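Local structure of HTH-type transcriptional regulator AscG (Escherichia coli, 3BRQ) at residues B[44-49]-B[265-270]; B[105-110]-B[256-261]. The protein represses transcription of the cryptic asc operon of Escherichia coli as a sequence-specific DNA-binding regulator of the LacI family. All coordinates share one frame; numbering follows the deposited sequence.

Contact 1 (B[44-49]-B[265-270]); sequences ARMAEE and RLIFML
Ile267 reaches across from one helix to the other and meets Met46 and Ala47 with the end of its longer branch. The contact is wholly apolar on the side of 265-270. Ile267 CD1 lies 4.2 Å from the carbonyl oxygen O of Met46 and 4.4 Å from CA of Ala47, so the methyl rests on the helix backbone. The small side chain of Ala47 is consistent with the isoleucine methyl coming this close to the helix backbone. Ile267 gets there with CG1 beside its backbone N and the chain extended beyond it (chi2 168°), which sends CD1 outward toward 44-49.

Side chain meets side chain once, Met46 CE to Ile267 CD1 at 4.4 Å, also a light touch. Met46 is present as selenomethionine, an unbranched chain whose end can bend to lie beside the isoleucine.

Arg45 and Glu48 point away from this contact, to the second subunit. There Glu48 OE2 is hydrogen-bonded to His61 ND1 of that subunit, so one face of this helix serves the dimer while another meets helix 255-270.

With 8.1 Å between CA of Ala47 and CA of Ile267, the approach is light and buries only 81 Å². Helices 36-49 and 255-270 lie here against the five-stranded parallel sheet, where Ile267 also touches Leu22 of strand 21-27 and Leu266 packs on strands 21-27, 80-84 and 104-107.

Contact 2 (B[105-110]-B[256-261]); sequences MVLNRR and TEMIQE
Leu107 lays its forked end against Met258 and Ile259, two consecutive residues of the helix, and each methyl of the leucine has a partner. CD2 of Leu107 meets CD1 of Ile259 at 3.7 Å, the closest approach of the contact, and CD1 of Leu107 is 4.1 Å from that same Ile259 methyl. Leu107 CD1 also touches CE of Met258, at 4.1 Å. A leucine suits the spot because its CD1 bridges the two residues while CD2 adds a second contact to Ile259; with CG anti to the backbone N (chi1 -176°), the fork is carried toward the helix.

Ile259 crosses the leucine at about a right angle. Its CB does not aim straight at the strand, but a turn about the CB-CG1 bond (chi2 -47°) brings CD1 in. Met258, a selenomethionine, runs out nearly straight before bending at chi3, so that its terminal methyl lies beside Leu107 CD1.

All three residues are buried, and the contact rests on dispersion forces and exclusion of water. Strand 104-107 lies in the parallel sheet between strands 80-84 and 118-119, while helix 255-270 packs across one face of it; Leu39 of helix 36-49 touches both Leu107 and Ile259.

Overall arrangement
From the N terminus, the chain first passes through 44-49 on helix 36-49, then 105-110 at the end of strand 104-107, and only after the long excursion through the other, mixed-sheet half of the protein does it return in helix 255-270. Contact 2 closes a loop of 145 intervening residues, nested inside the 215-residue loop closed by contact 1. Both use that returning helix, contact 2 near its start and contact 1 at its end, with centres 13 Å apart. Leu266 and Arg265 pack on Met105, joining them directly. Together they bind the late helix to an early helix and strand, as in the periplasmic-binding-protein-like fold, in which the chain crosses between the two lobes, so that each is built from separate parts of the sequence.

Contact 1 (B[44-49]-B[265-270])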
loop_
_atom_site.group_PDB
_atom_site.type_symbol
_atom_site.label_atom_id
_atom_site.label_comp_id
_atom_site.label_asym_id
_atom_site.label_seq_id
_atom_site.Cartn_x
_atom_site.Cartn_y
_atom_site.Cartn_z
ATOM N N ALA B 44 9.970 -9.533 6.965
ATOM C CA ALA B 44 9.767 -10.950 6.560
ATOM C C ALA B 44 11.015 -11.477 5.910
ATOM O O ALA B 44 11.490 -12.529 6.256
ATOM C CB ALA B 44 8.594 -11.101 5.555
ATOM N N ARG B 45 11.541 -10.730 4.952
ATOM C CA ARG B 45 12.809 -11.111 4.350
ATOM C C ARG B 45 13.932 -11.309 5.398
ATOM O O ARG B 45 14.630 -12.321 5.385
ATOM C CB ARG B 45 13.186 -10.089 3.276
ATOM C CG ARG B 45 13.847 -10.696 2.077
ATOM C CD ARG B 45 12.914 -11.638 1.308
ATOM N NE ARG B 45 13.700 -12.612 0.540
ATOM C CZ ARG B 45 13.633 -12.795 -0.785
ATOM N NH1 ARG B 45 12.791 -12.070 -1.527
ATOM N NH2 ARG B 45 14.408 -13.717 -1.376
HETATM N N MSE B 46 14.066 -10.393 6.349
HETATM C CA MSE B 46 15.166 -10.507 7.295
HETATM C C MSE B 46 15.006 -11.725 8.205
HETATM O O MSE B 46 15.961 -12.473 8.435
HETATM C CB MSE B 46 15.267 -9.245 8.148
HETATM C CG MSE B 46 16.330 -8.255 7.714
HETATM SE SE MSE B 46 17.454 -7.905 9.272
HETATM C CE MSE B 46 18.408 -9.634 9.279
ATOM N N ALA B 47 13.796 -11.922 8.732
ATOM C CA ALA B 47 13.481 -13.103 9.517
ATOM C C ALA B 47 13.732 -14.376 8.692
ATOM O O ALA B 47 14.360 -15.317 9.183
ATOM C CB ALA B 47 12.022 -13.063 10.000
ATOM N N GLU B 48 13.265 -14.402 7.451
ATOM C CA GLU B 48 13.438 -15.609 6.616
ATOM C C GLU B 48 14.931 -15.945 6.489
ATOM O O GLU B 48 15.341 -17.082 6.784
ATOM C CB GLU B 48 12.746 -15.450 5.247
ATOM C CG GLU B 48 12.960 -16.599 4.268
ATOM C CD GLU B 48 12.234 -16.385 2.962
ATOM O OE1 GLU B 48 11.948 -15.235 2.605
ATOM O OE2 GLU B 48 11.917 -17.363 2.274
ATOM N N GLU B 49 15.751 -14.947 6.137
ATOM C CA GLU B 49 17.176 -15.194 5.916
ATOM C C GLU B 49 17.859 -15.677 7.185
ATOM O O GLU B 49 18.775 -16.499 7.119
ATOM C CB GLU B 49 17.898 -13.952 5.381
ATOM C CG GLU B 49 17.422 -13.472 3.980
ATOM C CD GLU B 49 18.246 -12.289 3.455
ATOM O OE1 GLU B 49 19.495 -12.454 3.373
ATOM O OE2 GLU B 49 17.673 -11.203 3.131
ATOM N N ARG B 265 18.544 -5.960 15.119
ATOM C CA ARG B 265 18.757 -5.885 16.560
ATOM C C ARG B 265 17.964 -6.891 17.377
ATOM O O ARG B 265 18.502 -7.460 18.323
ATOM C CB ARG B 265 18.524 -4.471 17.081
ATOM C CG ARG B 265 19.608 -3.499 16.605
ATOM C CD ARG B 265 19.658 -2.298 17.524
ATOM N NE ARG B 265 20.245 -1.092 16.916
ATOM C CZ ARG B 265 20.141 0.142 17.443
ATOM N NH1 ARG B 265 19.459 0.336 18.583
ATOM N NH2 ARG B 265 20.697 1.194 16.831
ATOM N N LEU B 266 16.687 -7.122 17.045
ATOM C CA LEU B 266 15.886 -8.109 17.801
ATOM C C LEU B 266 16.480 -9.488 17.671
ATOM O O LEU B 266 16.583 -10.199 18.663
ATOM C CB LEU B 266 14.403 -8.111 17.367
ATOM C CG LEU B 266 13.537 -6.939 17.838
ATOM C CD1 LEU B 266 12.147 -6.910 17.086
ATOM C CD2 LEU B 266 13.351 -6.960 19.361
ATOM N N ILE B 267 16.893 -9.867 16.449
ATOM C CA ILE B 267 17.546 -11.149 16.232
ATOM C C ILE B 267 18.917 -11.192 16.919
ATOM O O ILE B 267 19.273 -12.202 17.515
ATOM C CB ILE B 267 17.704 -11.457 14.718
ATOM C CG1 ILE B 267 16.323 -11.675 14.087
ATOM C CG2 ILE B 267 18.619 -12.683 14.490
ATOM C CD1 ILE B 267 16.353 -11.690 12.527
ATOM N N PHE B 268 19.675 -10.100 16.848
ATOM C CA PHE B 268 20.891 -9.971 17.676
ATOM C C PHE B 268 20.617 -10.352 19.144
ATOM O O PHE B 268 21.340 -11.187 19.711
ATOM C CB PHE B 268 21.523 -8.560 17.546
ATOM C CG PHE B 268 22.896 -8.430 18.204
ATOM C CD1 PHE B 268 23.830 -9.460 18.126
ATOM C CD2 PHE B 268 23.224 -7.286 18.933
ATOM C CE1 PHE B 268 25.106 -9.357 18.749
ATOM C CE2 PHE B 268 24.489 -7.162 19.555
ATOM C CZ PHE B 268 25.429 -8.205 19.449
HETATM N N MSE B 269 19.570 -9.777 19.751
HETATM C CA MSE B 269 19.224 -10.069 21.181
HETATM C C MSE B 269 18.990 -11.577 21.428
HETATM O O MSE B 269 19.506 -12.170 22.382
HETATM C CB MSE B 269 17.956 -9.318 21.623
HETATM C CG MSE B 269 18.002 -7.823 21.549
HETATM SE SE MSE B 269 19.635 -7.130 22.238
HETATM C CE MSE B 269 19.729 -5.582 21.022
ATOM N N LEU B 270 18.238 -12.186 20.520
ATOM C CA LEU B 270 17.969 -13.623 20.553
ATOM C C LEU B 270 19.223 -14.471 20.430
ATOM O O LEU B 270 19.216 -15.630 20.888
ATOM C CB LEU B 270 16.966 -14.005 19.470
ATOM C CG LEU B 270 15.571 -13.370 19.658
ATOM C CD1 LEU B 270 14.595 -13.915 18.616
ATOM C CD2 LEU B 270 15.017 -13.587 21.044
#

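Contact 2 (B[105-110]-B[256-261])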
loop_
_atom_site.group_PDB
_atom_site.type_symbol
_atom_site.label_atom_id
_atom_site.label_comp_id
_atom_site.label_asym_id
_atom_site.label_seq_id
_atom_site.Cartn_x
_atom_site.Cartn_y
_atom_site.Cartn_z
HETATM N N MSE B 105 11.006 -4.314 21.053
HETATM C CA MSE B 105 11.469 -3.046 20.518
HETATM C C MSE B 105 10.341 -2.282 19.842
HETATM O O MSE B 105 9.411 -2.915 19.327
HETATM C CB MSE B 105 12.643 -3.288 19.558
HETATM C CG MSE B 105 13.942 -3.586 20.380
HETATM SE SE MSE B 105 15.528 -3.714 19.313
HETATM C CE MSE B 105 15.833 -1.897 18.803
ATOM N N VAL B 106 10.465 -0.952 19.788
ATOM C CA VAL B 106 9.425 -0.065 19.256
ATOM C C VAL B 106 9.957 0.642 18.011
ATOM O O VAL B 106 11.096 1.078 17.977
ATOM C CB VAL B 106 8.908 0.974 20.343
ATOM C CG1 VAL B 106 10.007 1.888 20.750
ATOM C CG2 VAL B 106 7.725 1.815 19.818
ATOM N N LEU B 107 9.135 0.656 16.962
ATOM C CA LEU B 107 9.364 1.378 15.718
ATOM C C LEU B 107 8.522 2.673 15.681
ATOM O O LEU B 107 7.303 2.648 15.956
ATOM C CB LEU B 107 8.933 0.465 14.539
ATOM C CG LEU B 107 9.175 0.999 13.112
ATOM C CD1 LEU B 107 10.713 1.026 12.814
ATOM C CD2 LEU B 107 8.469 0.101 12.089
ATOM N N ASN B 108 9.148 3.788 15.274
ATOM C CA ASN B 108 8.431 5.044 14.962
ATOM C C ASN B 108 8.106 5.886 16.197
ATOM O O ASN B 108 7.351 6.866 16.091
ATOM C CB ASN B 108 7.149 4.817 14.117
ATOM C CG ASN B 108 6.713 6.090 13.319
ATOM O OD1 ASN B 108 5.524 6.438 13.260
ATOM N ND2 ASN B 108 7.664 6.773 12.723
ATOM N N ARG B 109 8.630 5.508 17.367
ATOM C CA ARG B 109 8.389 6.284 18.599
ATOM C C ARG B 109 9.711 6.302 19.384
ATOM O O ARG B 109 10.422 5.288 19.444
ATOM C CB ARG B 109 7.262 5.669 19.467
ATOM C CG ARG B 109 6.016 5.108 18.710
ATOM C CD ARG B 109 5.034 6.208 18.147
ATOM N NE ARG B 109 4.628 7.005 19.288
ATOM C CZ ARG B 109 3.600 6.703 20.085
ATOM N NH1 ARG B 109 2.789 5.700 19.753
ATOM N NH2 ARG B 109 3.329 7.470 21.169
ATOM N N ARG B 110 10.051 7.443 19.966
ATOM C CA ARG B 110 11.300 7.566 20.765
ATOM C C ARG B 110 11.046 7.336 22.249
ATOM O O ARG B 110 10.289 8.075 22.850
ATOM C CB ARG B 110 11.945 8.953 20.553
ATOM C CG ARG B 110 13.352 9.068 21.212
ATOM C CD ARG B 110 14.126 10.312 20.778
ATOM N NE ARG B 110 13.237 11.445 20.560
ATOM C CZ ARG B 110 13.627 12.709 20.361
ATOM N NH1 ARG B 110 14.922 13.040 20.352
ATOM N NH2 ARG B 110 12.701 13.647 20.170
ATOM N N THR B 256 13.512 0.901 4.715
ATOM C CA THR B 256 14.335 -0.306 4.586
ATOM C C THR B 256 15.458 -0.419 5.623
ATOM O O THR B 256 15.619 -1.440 6.337
ATOM C CB THR B 256 14.982 -0.337 3.182
ATOM O OG1 THR B 256 13.965 -0.601 2.226
ATOM C CG2 THR B 256 16.049 -1.397 3.100
ATOM N N GLU B 257 16.230 0.645 5.698
ATOM C CA GLU B 257 17.243 0.780 6.735
ATOM C C GLU B 257 16.649 0.643 8.099
ATOM O O GLU B 257 17.229 -0.015 8.974
ATOM C CB GLU B 257 17.951 2.134 6.639
ATOM C CG GLU B 257 18.849 2.302 5.409
ATOM C CD GLU B 257 18.111 2.687 4.104
ATOM O OE1 GLU B 257 16.866 2.925 4.082
ATOM O OE2 GLU B 257 18.821 2.755 3.068
HETATM N N MSE B 258 15.511 1.299 8.319
HETATM C CA MSE B 258 14.928 1.316 9.653
HETATM C C MSE B 258 14.496 -0.087 10.090
HETATM O O MSE B 258 14.636 -0.432 11.262
HETATM C CB MSE B 258 13.725 2.263 9.702
HETATM C CG MSE B 258 14.138 3.716 10.021
HETATM SE SE MSE B 258 12.644 4.887 9.749
HETATM C CE MSE B 258 11.923 4.657 11.474
ATOM N N ILE B 259 13.990 -0.869 9.134
ATOM C CA ILE B 259 13.428 -2.204 9.393
ATOM C C ILE B 259 14.535 -3.212 9.647
ATOM O O ILE B 259 14.424 -4.075 10.529
ATOM C CB ILE B 259 12.489 -2.664 8.248
ATOM C CG1 ILE B 259 11.233 -1.811 8.279
ATOM C CG2 ILE B 259 11.954 -4.071 8.486
ATOM C CD1 ILE B 259 10.647 -1.679 9.744
ATOM N N GLN B 260 15.607 -3.067 8.879
ATOM C CA GLN B 260 16.770 -3.919 8.997
ATOM C C GLN B 260 17.459 -3.658 10.323
ATOM O O GLN B 260 17.948 -4.599 10.961
ATOM C CB GLN B 260 17.723 -3.671 7.850
ATOM C CG GLN B 260 17.217 -4.185 6.498
ATOM C CD GLN B 260 18.150 -3.797 5.360
ATOM O OE1 GLN B 260 19.107 -3.052 5.563
ATOM N NE2 GLN B 260 17.871 -4.303 4.143
ATOM N N GLU B 261 17.475 -2.407 10.756
ATOM C CA GLU B 261 17.965 -2.095 12.105
ATOM C C GLU B 261 17.170 -2.748 13.227
ATOM O O GLU B 261 17.715 -3.496 14.013
ATOM C CB GLU B 261 17.980 -0.598 12.363
ATOM C CG GLU B 261 18.661 -0.260 13.654
ATOM C CD GLU B 261 20.183 -0.332 13.532
ATOM O OE1 GLU B 261 20.728 -0.822 12.498
ATOM O OE2 GLU B 261 20.832 0.137 14.472
#